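Local coordinates for protein acyl-CoA dehydrogenase FadE3 (Mycobacterium smegmatis, PDB 4IV6) that belongs to the acyl-CoA dehydrogenase family of flavoproteins and binds dihydroflavine-adenine dinucleotide in a tetrameric assembly, at residues T123-E128 with D165-M170. Residues are numbered along the deposited sequence; the frame is centred on the assembly and turned at random.
Sequences TMALTE and DLVALM. With FDA (dihydroflavine-adenine dinucleotide), chain D.
With chi1 at -61°, Thr127 sets OG1 beside its own backbone N, so that both point at the pyrimidine ring, OG1 to N1 and N to O2; threonine offers a short hydroxyl acceptor next to its amide. Met170, with CG anti to the backbone N (chi1 -175°), runs extended until chi3 and crosses Leu126 obliquely. Strands 123-125 and 166-170 pair in parallel, Met124 beside Ala168. Ala168 N bonds to Thr123 O (2.9 Å) nearly along the carbonyl axis, whereas Ala125 N reaches Ala168 O, and Met170 N reaches Ala125 O, from above the carbonyl plane. On one face CB of Ala125, a small methyl, fits tightly against Val167 CG1 (3.5 Å) and meets Leu169 CD1. On the other, Met124 bends at chi2 and chi3 to bring SD over Ala168 CB at 3.8 Å, a flexible thioether on a small partner, both packed against helix 83-102. Branched Leu126 presses CD2 closely on CB of unbranched Met170 at 3.4 Å, and both reach Met238 of helix 234-270. Flavin N3 donates to Met124 O (3.0 Å), the amides of Leu126 and Thr127 grip O2, and N1 donates to Thr127 OG1 at 2.8 Å. Two N-H groups converging on O2 would probably stabilise partial negative charge. A strand end and following loop that hold the flavin's pyrimidine ring from the beta domain are characteristic of the acyl-CoA dehydrogenase fold.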
loop_
_atom_site.group_PDB
_atom_site.type_symbol
_atom_site.label_atom_id
_atom_site.label_comp_id
_atom_site.label_asym_id
_atom_site.label_seq_id
_atom_site.Cartn_x
_atom_site.Cartn_y
_atom_site.Cartn_z
ATOM N N THR B 123 -7.527 -36.137 4.765
ATOM C CA THR B 123 -7.578 -34.805 4.190
ATOM C C THR B 123 -9.027 -34.348 4.031
ATOM O O THR B 123 -9.956 -35.162 4.172
ATOM C CB THR B 123 -6.842 -34.765 2.858
ATOM O OG1 THR B 123 -6.734 -33.408 2.395
ATOM C CG2 THR B 123 -7.584 -35.610 1.806
ATOM N N MET B 124 -9.212 -33.055 3.760
ATOM C CA MET B 124 -10.551 -32.458 3.579
ATOM C C MET B 124 -10.867 -32.274 2.113
ATOM O O MET B 124 -10.102 -31.633 1.425
ATOM C CB MET B 124 -10.622 -31.042 4.155
ATOM C CG MET B 124 -10.441 -30.894 5.642
ATOM S SD MET B 124 -11.776 -31.651 6.586
ATOM C CE MET B 124 -13.199 -30.877 5.859
ATOM N N ALA B 125 -12.027 -32.743 1.667
ATOM C CA ALA B 125 -12.472 -32.534 0.298
ATOM C C ALA B 125 -13.763 -31.715 0.207
ATOM O O ALA B 125 -14.880 -32.251 0.301
ATOM C CB ALA B 125 -12.623 -33.861 -0.422
ATOM N N LEU B 126 -13.599 -30.417 -0.014
ATOM C CA LEU B 126 -14.718 -29.485 -0.155
ATOM C C LEU B 126 -14.807 -28.942 -1.578
ATOM O O LEU B 126 -15.860 -28.978 -2.174
ATOM C CB LEU B 126 -14.575 -28.285 0.777
ATOM C CG LEU B 126 -14.361 -28.447 2.277
ATOM C CD1 LEU B 126 -14.639 -27.159 3.030
ATOM C CD2 LEU B 126 -15.210 -29.530 2.840
ATOM N N THR B 127 -13.683 -28.433 -2.091
ATOM C CA THR B 127 -13.641 -27.694 -3.338
ATOM C C THR B 127 -14.076 -28.523 -4.531
ATOM O O THR B 127 -13.654 -29.661 -4.701
ATOM C CB THR B 127 -12.240 -27.097 -3.539
ATOM O OG1 THR B 127 -11.963 -26.199 -2.445
ATOM C CG2 THR B 127 -12.124 -26.348 -4.856
ATOM N N GLU B 128 -14.942 -27.929 -5.348
ATOM C CA GLU B 128 -15.396 -28.531 -6.581
ATOM C C GLU B 128 -14.816 -27.781 -7.775
ATOM O O GLU B 128 -14.522 -26.600 -7.658
ATOM C CB GLU B 128 -16.931 -28.485 -6.653
ATOM C CG GLU B 128 -17.621 -29.204 -5.502
ATOM C CD GLU B 128 -18.605 -30.297 -5.901
ATOM O OE1 GLU B 128 -19.159 -30.257 -7.024
ATOM O OE2 GLU B 128 -18.857 -31.158 -5.033
ATOM N N ASP B 165 -5.709 -41.993 3.058
ATOM C CA ASP B 165 -6.719 -43.005 2.808
ATOM C C ASP B 165 -8.047 -42.807 3.549
ATOM O O ASP B 165 -8.916 -43.673 3.479
ATOM C CB ASP B 165 -6.122 -44.381 3.037
ATOM C CG ASP B 165 -5.187 -44.786 1.892
ATOM O OD1 ASP B 165 -5.142 -44.090 0.836
ATOM O OD2 ASP B 165 -4.502 -45.796 2.036
ATOM N N LEU B 166 -8.204 -41.668 4.225
ATOM C CA LEU B 166 -9.531 -41.220 4.682
ATOM C C LEU B 166 -9.748 -39.803 4.209
ATOM O O LEU B 166 -8.896 -38.946 4.393
ATOM C CB LEU B 166 -9.652 -41.272 6.192
ATOM C CG LEU B 166 -10.994 -40.848 6.804
ATOM C CD1 LEU B 166 -12.084 -41.842 6.446
ATOM C CD2 LEU B 166 -10.840 -40.729 8.297
ATOM N N VAL B 167 -10.891 -39.554 3.588
ATOM C CA VAL B 167 -11.199 -38.231 3.048
ATOM C C VAL B 167 -12.523 -37.773 3.672
ATOM O O VAL B 167 -13.521 -38.498 3.636
ATOM C CB VAL B 167 -11.257 -38.286 1.504
ATOM C CG1 VAL B 167 -11.700 -36.944 0.924
ATOM C CG2 VAL B 167 -9.902 -38.687 0.931
ATOM N N ALA B 168 -12.499 -36.621 4.323
ATOM C CA ALA B 168 -13.703 -35.998 4.832
ATOM C C ALA B 168 -14.357 -35.228 3.683
ATOM O O ALA B 168 -13.917 -34.145 3.300
ATOM C CB ALA B 168 -13.389 -35.077 5.998
ATOM N N LEU B 169 -15.417 -35.811 3.141
ATOM C CA LEU B 169 -16.024 -35.339 1.903
ATOM C C LEU B 169 -17.281 -34.553 2.199
ATOM O O LEU B 169 -18.238 -35.115 2.717
ATOM C CB LEU B 169 -16.404 -36.531 1.030
ATOM C CG LEU B 169 -16.976 -36.216 -0.349
ATOM C CD1 LEU B 169 -15.901 -35.636 -1.276
ATOM C CD2 LEU B 169 -17.545 -37.470 -0.966
ATOM N N MET B 170 -17.303 -33.275 1.835
ATOM C CA MET B 170 -18.521 -32.478 1.979
ATOM C C MET B 170 -19.326 -32.693 0.716
ATOM O O MET B 170 -18.809 -32.523 -0.400
ATOM C CB MET B 170 -18.205 -31.005 2.187
ATOM C CG MET B 170 -19.440 -30.145 2.473
ATOM S SD MET B 170 -19.052 -28.388 2.716
ATOM C CE MET B 170 -18.474 -28.402 4.378
HETATM P PA FDA D . -13.636 -18.952 -6.906
HETATM O O1A FDA D . -14.627 -19.229 -5.804
HETATM O O2A FDA D . -13.939 -19.352 -8.324
HETATM O O5B FDA D . -13.288 -17.389 -6.863
HETATM C C5B FDA D . -12.529 -16.722 -7.898
HETATM C C4B FDA D . -12.310 -15.255 -7.489
HETATM O O4B FDA D . -13.558 -14.607 -7.176
HETATM C C3B FDA D . -11.483 -15.129 -6.227
HETATM O O3B FDA D . -10.776 -13.870 -6.251
HETATM C C2B FDA D . -12.545 -15.152 -5.148
HETATM O O2B FDA D . -12.145 -14.572 -3.910
HETATM C C1B FDA D . -13.598 -14.284 -5.795
HETATM N N9A FDA D . -14.964 -14.501 -5.247
HETATM C C8A FDA D . -15.727 -15.598 -5.447
HETATM N N7A FDA D . -16.926 -15.448 -4.850
HETATM C C5A FDA D . -16.916 -14.233 -4.250
HETATM C C6A FDA D . -17.840 -13.447 -3.450
HETATM N N6A FDA D . -19.044 -13.946 -3.163
HETATM N N1A FDA D . -17.478 -12.227 -2.996
HETATM C C2A FDA D . -16.279 -11.710 -3.311
HETATM N N3A FDA D . -15.359 -12.377 -4.044
HETATM C C4A FDA D . -15.634 -13.602 -4.538
HETATM N N1 FDA D . -9.695 -27.303 -1.260
HETATM C C2 FDA D . -10.061 -28.373 -0.560
HETATM O O2 FDA D . -11.275 -28.620 -0.427
HETATM N N3 FDA D . -9.163 -29.197 0.007
HETATM C C4 FDA D . -7.842 -29.040 -0.086
HETATM O O4 FDA D . -7.044 -29.861 0.441
HETATM C C4X FDA D . -7.353 -27.857 -0.823
HETATM N N5 FDA D . -6.043 -27.597 -1.016
HETATM C C5X FDA D . -5.666 -26.779 -2.032
HETATM C C6 FDA D . -4.363 -26.802 -2.540
HETATM C C7 FDA D . -3.961 -25.937 -3.558
HETATM C C7M FDA D . -2.563 -25.998 -4.118
HETATM C C8 FDA D . -4.878 -25.002 -4.078
HETATM C C8M FDA D . -4.538 -24.019 -5.174
HETATM C C9 FDA D . -6.172 -24.985 -3.581
HETATM C C9A FDA D . -6.584 -25.876 -2.576
HETATM N N10 FDA D . -7.921 -25.848 -2.126
HETATM C C10 FDA D . -8.383 -26.995 -1.444
HETATM C "C1'" FDA D . -8.896 -25.161 -2.981
HETATM C "C2'" FDA D . -9.084 -23.768 -2.423
HETATM O "O2'" FDA D . -9.726 -23.804 -1.148
HETATM C "C3'" FDA D . -9.899 -22.953 -3.428
HETATM O "O3'" FDA D . -9.033 -22.595 -4.501
HETATM C "C4'" FDA D . -10.496 -21.696 -2.842
HETATM O "O4'" FDA D . -11.669 -22.122 -2.130
HETATM C "C5'" FDA D . -10.949 -20.710 -3.934
HETATM O "O5'" FDA D . -11.746 -21.409 -4.864
HETATM P P FDA D . -11.846 -21.098 -6.413
HETATM O O1P FDA D . -12.989 -21.983 -6.868
HETATM O O2P FDA D . -10.504 -21.267 -7.040
HETATM O O3P FDA D . -12.223 -19.529 -6.424
#